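Acetone carboxylase alpha subunit (Xanthobacter autotrophicus Py2, PDB 5M45) is a hydantoinase B/oxoprolinase family subunit that assembles with beta and gamma subunits in a six-chain complex and holds a manganese site. Local coordinates at residues G274-I279 / L364-E368; G99-T104 / M369-G373. All blocks are in the same frame, centred on the assembly; numbering follows the deposited sequence.

Overall arrangement
Contacts 1 and 2 share one loop, which runs from helix 349-361 to helix 373-376. Residues 364-368 pack on helix 257-282 in contact 1. The following residues, 369-373, meet strand 101-104, outermost of its sheet within this chain, in contact 2. The contact centres are about 14 Å apart, and the two contacts touch where I365 O lies 3.2 Å from I370 CD1. Along the chain, contact 1 is nested inside the loop closed by contact 2. Contact 2 is closer to the bound AE4: the D100 side chain is about 4 Å from it, against about 11 Å for L275 of contact 1. Of the AE4 pocket residues, K120 forms a salt bridge with D100 and Y376 a hydrogen bond.

Contact 1. Residues G274-I279 / L364-E368; sequences GLQARI and LIPSE
R278, L364 and E368 carry most of this contact. Residues 274-279 are regular alpha helix, part of helix 257-282. Residues 364-368 form a loop whose last four residues, I365 to E368, make a type I beta turn closed by E368 N to I365 O at 3.0 Å. The closest CA pairs are G274 with E368 (5.7 Å), L275 with I365 (6.2 Å) and R278 with L364 (6.2 Å). R278 points toward the loop. Its m, m, t rotamer carries the side chain past L364 O, 3.4 Å from R278 CD, toward E368. R278 NE donates to E368 OE2 at 3.0 Å, a hydrogen-bonded salt bridge. E368 also points toward the helix, and its m, m rotamer bends the carboxylate round to meet R278 NE. Water 1 doubles the link: it accepts from R278 NH2 at 2.6 Å and donates to E368 OE2 at 2.4 Å. Within the hydantoinase B/oxoprolinase region, a type I turn thus packs against a helix, with a salt bridge and an apolar patch side by side. L364, rotamer m, t, forms this patch with L275, I279 and I365. L364 CD1 lies 4.1 Å from L275 CD1 and 4.3 Å from I279 CG1. I365 CG2 packs 3.9 Å from L275 CD1. W330 of strand 330-333 touches L275 and I279. R278 also packs on the backbone of the gamma subunit, and S367 on an acidic side chain of the beta subunit. At G274 the helix comes close to the loop: an ideal CB there would sit only 3.1 Å from E368 CB, while the actual CA is 3.9 Å from E368 OE1.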
ATOM      1  N   GLY A 274      29.886 -29.735  -6.822  1.00 15.12           N
ATOM      2  CA  GLY A 274      29.412 -29.901  -8.227  1.00 15.06           C
ATOM      3  C   GLY A 274      29.771 -28.698  -9.107  1.00 15.17           C
ATOM      4  O   GLY A 274      30.265 -28.866 -10.233  1.00 15.09           O
ATOM      5  N   LEU A 275      29.559 -27.479  -8.599  1.00 15.23           N
ATOM      6  CA  LEU A 275      29.961 -26.277  -9.353  1.00 15.42           C
ATOM      7  C   LEU A 275      31.474 -26.204  -9.584  1.00 15.81           C
ATOM      8  O   LEU A 275      31.921 -25.952 -10.689  1.00 15.62           O
ATOM      9  CB  LEU A 275      29.500 -24.996  -8.651  1.00 15.32           C
ATOM     10  CG  LEU A 275      30.050 -23.698  -9.248  1.00 15.48           C
ATOM     11  CD1 LEU A 275      29.454 -23.498 -10.634  1.00 15.58           C
ATOM     12  CD2 LEU A 275      29.761 -22.503  -8.371  1.00 15.67           C
ATOM     13  N   GLN A 276      32.240 -26.395  -8.517  1.00 16.34           N
ATOM     14  CA  GLN A 276      33.705 -26.362  -8.591  1.00 17.05           C
ATOM     15  C   GLN A 276      34.252 -27.370  -9.644  1.00 16.66           C
ATOM     16  O   GLN A 276      35.109 -27.030 -10.469  1.00 16.16           O
ATOM     17  CB  GLN A 276      34.285 -26.612  -7.210  1.00 17.97           C
ATOM     18  CG  GLN A 276      35.790 -26.485  -7.120  1.00 19.13           C
ATOM     19  CD  GLN A 276      36.312 -26.901  -5.741  1.00 20.39           C
ATOM     20  OE1 GLN A 276      35.817 -27.848  -5.072  1.00 22.37           O
ATOM     21  NE2 GLN A 276      37.290 -26.192  -5.291  1.00 21.28           N
ATOM     22  N   ALA A 277      33.707 -28.577  -9.628  1.00 16.26           N
ATOM     23  CA  ALA A 277      34.126 -29.615 -10.565  1.00 16.60           C
ATOM     24  C   ALA A 277      33.762 -29.264 -12.005  1.00 16.50           C
ATOM     25  O   ALA A 277      34.562 -29.470 -12.910  1.00 16.04           O
ATOM     26  CB  ALA A 277      33.534 -30.982 -10.186  1.00 16.52           C
ATOM     27  N   ARG A 278      32.554 -28.715 -12.205  1.00 16.51           N
ATOM     28  CA  ARG A 278      32.107 -28.319 -13.542  1.00 16.85           C
ATOM     29  C   ARG A 278      32.932 -27.155 -14.119  1.00 16.59           C
ATOM     30  O   ARG A 278      33.275 -27.165 -15.308  1.00 16.15           O
ATOM     31  CB  ARG A 278      30.598 -28.075 -13.566  1.00 17.37           C
ATOM     32  CG  ARG A 278      29.798 -29.389 -13.587  1.00 17.80           C
ATOM     33  CD  ARG A 278      29.749 -29.856 -15.021  1.00 18.84           C
ATOM     34  NE  ARG A 278      29.104 -31.139 -15.240  1.00 19.90           N
ATOM     35  CZ  ARG A 278      28.786 -31.603 -16.472  1.00 20.24           C
ATOM     36  NH1 ARG A 278      28.983 -30.861 -17.621  1.00 20.46           N
ATOM     37  NH2 ARG A 278      28.167 -32.770 -16.560  1.00 20.10           N
ATOM     38  N   ILE A 279      33.285 -26.194 -13.268  1.00 16.60           N
ATOM     39  CA  ILE A 279      34.165 -25.098 -13.672  1.00 17.06           C
ATOM     40  C   ILE A 279      35.518 -25.640 -14.154  1.00 17.64           C
ATOM     41  O   ILE A 279      35.983 -25.254 -15.213  1.00 17.05           O
ATOM     42  CB  ILE A 279      34.320 -24.041 -12.564  1.00 16.97           C
ATOM     43  CG1 ILE A 279      33.019 -23.244 -12.477  1.00 16.84           C
ATOM     44  CG2 ILE A 279      35.488 -23.097 -12.858  1.00 17.29           C
ATOM     45  CD1 ILE A 279      33.004 -22.259 -11.322  1.00 16.94           C
ATOM     46  N   LEU A 364      26.267 -24.389 -16.622  1.00 15.18           N
ATOM     47  CA  LEU A 364      27.353 -25.024 -15.840  1.00 15.41           C
ATOM     48  C   LEU A 364      26.898 -26.241 -15.042  1.00 15.49           C
ATOM     49  O   LEU A 364      27.535 -27.293 -15.104  1.00 15.56           O
ATOM     50  CB  LEU A 364      27.999 -24.029 -14.853  1.00 15.64           C
ATOM     51  CG  LEU A 364      29.059 -23.087 -15.425  1.00 15.74           C
ATOM     52  CD1 LEU A 364      29.407 -22.028 -14.418  1.00 15.91           C
ATOM     53  CD2 LEU A 364      30.311 -23.837 -15.826  1.00 15.82           C
ATOM     54  N   ILE A 365      25.789 -26.100 -14.318  1.00 15.61           N
ATOM     55  CA  ILE A 365      25.325 -27.133 -13.365  1.00 15.73           C
ATOM     56  C   ILE A 365      23.965 -27.837 -13.621  1.00 15.96           C
ATOM     57  O   ILE A 365      23.391 -28.370 -12.679  1.00 16.11           O
ATOM     58  CB  ILE A 365      25.348 -26.572 -11.908  1.00 15.94           C
ATOM     59  CG1 ILE A 365      24.340 -25.430 -11.725  1.00 15.60           C
ATOM     60  CG2 ILE A 365      26.764 -26.135 -11.496  1.00 16.12           C
ATOM     61  CD1 ILE A 365      24.234 -24.965 -10.277  1.00 15.65           C
ATOM     62  N   PRO A 366      23.457 -27.892 -14.869  1.00 16.12           N
ATOM     63  CA  PRO A 366      22.127 -28.543 -15.032  1.00 16.63           C
ATOM     64  C   PRO A 366      22.017 -30.008 -14.564  1.00 17.78           C
ATOM     65  O   PRO A 366      20.916 -30.452 -14.218  1.00 17.51           O
ATOM     66  CB  PRO A 366      21.835 -28.428 -16.537  1.00 16.46           C
ATOM     67  CG  PRO A 366      23.163 -28.200 -17.185  1.00 16.17           C
ATOM     68  CD  PRO A 366      24.030 -27.482 -16.162  1.00 15.95           C
ATOM     69  N   SER A 367      23.118 -30.745 -14.540  1.00 18.84           N
ATOM     70  CA  SER A 367      23.069 -32.136 -14.026  1.00 20.54           C
ATOM     71  C   SER A 367      23.725 -32.336 -12.642  1.00 20.83           C
ATOM     72  O   SER A 367      23.941 -33.470 -12.231  1.00 20.57           O
ATOM     73  CB  SER A 367      23.599 -33.145 -15.091  1.00 21.96           C
ATOM     74  OG  SER A 367      24.911 -32.848 -15.377  1.00 24.01           O
ATOM     75  N   GLU A 368      23.971 -31.251 -11.901  1.00 20.49           N
ATOM     76  CA  GLU A 368      24.414 -31.342 -10.518  1.00 20.69           C
ATOM     77  C   GLU A 368      23.232 -31.055  -9.585  1.00 20.23           C
ATOM     78  O   GLU A 368      22.076 -30.886 -10.026  1.00 19.47           O
ATOM     79  CB  GLU A 368      25.555 -30.356 -10.245  1.00 22.02           C
ATOM     80  CG  GLU A 368      26.662 -30.279 -11.293  1.00 23.32           C
ATOM     81  CD  GLU A 368      27.258 -31.593 -11.689  1.00 25.17           C
ATOM     82  OE1 GLU A 368      27.741 -32.314 -10.810  1.00 25.78           O
ATOM     83  OE2 GLU A 368      27.282 -31.865 -12.932  1.00 29.06           O
TER
HETATM   84  O   HOH W   1      28.047 -33.773 -14.176  1.00 22.76           O

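Contact 2. Residues G99-T104 / M369-G373; sequences GDSLLT and MINDG
Two side chains of the loop 369-373 bond to the backbone of 99-104. S101 N donates to D372 OD2 at 2.8 Å, nearly straight at 173°. N371 ND2 donates to L102 O at 3.0 Å and 164°. An Asx turn at N371, which caps the entry to helix 373-376, docks here on strand 101-104 in the hydantoinase B/oxoprolinase region. That strand is outermost, within this chain, in an antiparallel sheet, and pairs with strand 90-95. The loop runs roughly against it, 146° apart end to end, but is not itself a strand. The closest CA pair is S101 with N371, 5.3 Å. N371 has a p rotamer, so its OD1 accepts from G373 N at 3.0 Å to make the Asx turn, while ND2 reaches the strand and also bonds to A267 O. D372, rotamer m, points toward the strand. Its OD2 lies 4.1 Å from the like-charged D100 OD1, but D100 has other partners: a salt bridge to K120 and hydrogen bonds to Y41 and Y376. K120 and Y376 line the pocket of bound AE4. Further along, water 2 joins the backbones, accepting from T104 N at 3.0 Å and donating to I370 O at 2.9 Å. S101 O also comes close to the loop, 3.2 Å from N371 CB. Apolar packing completes the contact. T104 points toward the loop, and its CG2 lies 4.0 Å from I370 CG2. F61 of helix 54-75 touches both L103 and M369. The CB of L103 points away, yet its side chain turns back, bringing CD2 to 4.0 Å from M369 CE.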
ATOM      1  N   GLY A  99      17.733 -21.669   6.451  1.00 14.70           N
ATOM      2  CA  GLY A  99      17.244 -21.012   5.231  1.00 14.38           C
ATOM      3  C   GLY A  99      18.008 -21.274   3.930  1.00 14.37           C
ATOM      4  O   GLY A  99      17.803 -20.571   2.947  1.00 14.07           O
ATOM      5  N   ASP A 100      18.899 -22.267   3.918  1.00 14.35           N
ATOM      6  CA  ASP A 100      19.564 -22.691   2.695  1.00 14.49           C
ATOM      7  C   ASP A 100      18.767 -23.794   1.968  1.00 14.55           C
ATOM      8  O   ASP A 100      18.333 -24.750   2.590  1.00 14.18           O
ATOM      9  CB  ASP A 100      20.967 -23.182   3.019  1.00 14.68           C
ATOM     10  CG  ASP A 100      21.858 -22.060   3.563  1.00 14.97           C
ATOM     11  OD1 ASP A 100      22.034 -21.066   2.793  1.00 15.08           O
ATOM     12  OD2 ASP A 100      22.394 -22.179   4.681  1.00 15.10           O
ATOM     13  N   SER A 101      18.593 -23.658   0.654  1.00 14.91           N
ATOM     14  CA  SER A 101      17.787 -24.612  -0.126  1.00 15.14           C
ATOM     15  C   SER A 101      18.536 -25.916  -0.323  1.00 15.32           C
ATOM     16  O   SER A 101      19.766 -25.898  -0.528  1.00 15.54           O
ATOM     17  CB  SER A 101      17.386 -24.032  -1.491  1.00 15.43           C
ATOM     18  OG  SER A 101      18.528 -23.808  -2.307  1.00 16.09           O
ATOM     19  N   LEU A 102      17.809 -27.028  -0.212  1.00 15.10           N
ATOM     20  CA  LEU A 102      18.307 -28.380  -0.487  1.00 15.43           C
ATOM     21  C   LEU A 102      17.909 -28.889  -1.885  1.00 14.85           C
ATOM     22  O   LEU A 102      18.689 -29.545  -2.542  1.00 15.13           O
ATOM     23  CB  LEU A 102      17.635 -29.412   0.436  1.00 15.94           C
ATOM     24  CG  LEU A 102      17.589 -29.707   1.884  1.00 16.65           C
ATOM     25  CD1 LEU A 102      17.009 -28.614   2.736  1.00 16.79           C
ATOM     26  CD2 LEU A 102      16.744 -30.984   2.029  1.00 16.77           C
ATOM     27  N   LEU A 103      16.638 -28.701  -2.248  1.00 14.65           N
ATOM     28  CA  LEU A 103      16.039 -29.180  -3.514  1.00 14.38           C
ATOM     29  C   LEU A 103      14.921 -28.212  -3.944  1.00 13.95           C
ATOM     30  O   LEU A 103      14.271 -27.538  -3.095  1.00 13.93           O
ATOM     31  CB  LEU A 103      15.412 -30.571  -3.316  1.00 14.73           C
ATOM     32  CG  LEU A 103      16.395 -31.714  -3.039  1.00 15.20           C
ATOM     33  CD1 LEU A 103      15.740 -32.987  -2.597  1.00 15.24           C
ATOM     34  CD2 LEU A 103      17.233 -32.038  -4.266  1.00 15.62           C
ATOM     35  N   THR A 104      14.611 -28.220  -5.239  1.00 13.29           N
ATOM     36  CA  THR A 104      13.562 -27.347  -5.784  1.00 12.94           C
ATOM     37  C   THR A 104      12.864 -27.970  -6.986  1.00 12.66           C
ATOM     38  O   THR A 104      13.455 -28.753  -7.707  1.00 12.59           O
ATOM     39  CB  THR A 104      14.168 -25.948  -6.147  1.00 12.88           C
ATOM     40  OG1 THR A 104      13.162 -25.033  -6.546  1.00 12.86           O
ATOM     41  CG2 THR A 104      15.200 -26.064  -7.230  1.00 12.96           C
ATOM     42  N   MET A 369      23.504 -31.001  -8.289  1.00 20.26           N
ATOM     43  CA  MET A 369      22.475 -30.595  -7.316  1.00 20.02           C
ATOM     44  C   MET A 369      22.087 -29.141  -7.590  1.00 18.59           C
ATOM     45  O   MET A 369      22.960 -28.250  -7.662  1.00 18.31           O
ATOM     46  CB  MET A 369      22.974 -30.729  -5.877  1.00 21.51           C
ATOM     47  CG  MET A 369      23.300 -32.148  -5.402  1.00 22.94           C
ATOM     48  SD  MET A 369      21.801 -33.161  -5.302  1.00 25.27           S
ATOM     49  CE  MET A 369      21.171 -32.650  -3.718  1.00 24.95           C
ATOM     50  N   ILE A 370      20.780 -28.898  -7.736  1.00 17.31           N
ATOM     51  CA  ILE A 370      20.243 -27.553  -7.997  1.00 16.53           C
ATOM     52  C   ILE A 370      19.699 -27.020  -6.641  1.00 16.22           C
ATOM     53  O   ILE A 370      18.568 -27.334  -6.229  1.00 15.90           O
ATOM     54  CB  ILE A 370      19.139 -27.614  -9.064  1.00 16.39           C
ATOM     55  CG1 ILE A 370      19.637 -28.306 -10.345  1.00 16.52           C
ATOM     56  CG2 ILE A 370      18.550 -26.238  -9.343  1.00 16.19           C
ATOM     57  CD1 ILE A 370      20.755 -27.611 -11.043  1.00 16.36           C
ATOM     58  N   ASN A 371      20.550 -26.244  -5.963  1.00 15.74           N
ATOM     59  CA  ASN A 371      20.282 -25.694  -4.651  1.00 15.46           C
ATOM     60  C   ASN A 371      21.285 -24.555  -4.351  1.00 15.71           C
ATOM     61  O   ASN A 371      22.013 -24.141  -5.261  1.00 15.55           O
ATOM     62  CB  ASN A 371      20.257 -26.807  -3.584  1.00 15.47           C
ATOM     63  CG  ASN A 371      21.595 -27.533  -3.417  1.00 15.55           C
ATOM     64  OD1 ASN A 371      22.663 -26.984  -3.688  1.00 15.77           O
ATOM     65  ND2 ASN A 371      21.540 -28.775  -2.934  1.00 15.50           N
ATOM     66  N   ASP A 372      21.339 -24.066  -3.106  1.00 16.08           N
ATOM     67  CA  ASP A 372      22.190 -22.922  -2.755  1.00 16.50           C
ATOM     68  C   ASP A 372      23.701 -23.191  -2.729  1.00 16.08           C
ATOM     69  O   ASP A 372      24.483 -22.238  -2.615  1.00 15.71           O
ATOM     70  CB  ASP A 372      21.737 -22.305  -1.403  1.00 17.33           C
ATOM     71  CG  ASP A 372      20.439 -21.534  -1.523  1.00 18.25           C
ATOM     72  OD1 ASP A 372      20.081 -21.090  -2.667  1.00 19.85           O
ATOM     73  OD2 ASP A 372      19.701 -21.356  -0.507  1.00 19.58           O
ATOM     74  N   GLY A 373      24.120 -24.457  -2.854  1.00 15.93           N
ATOM     75  CA  GLY A 373      25.545 -24.799  -2.856  1.00 15.98           C
ATOM     76  C   GLY A 373      26.389 -23.969  -3.835  1.00 15.85           C
ATOM     77  O   GLY A 373      27.464 -23.429  -3.450  1.00 15.16           O
TER
HETATM   78  O   HOH W   2      16.741 -29.418  -7.051  1.00 12.72           O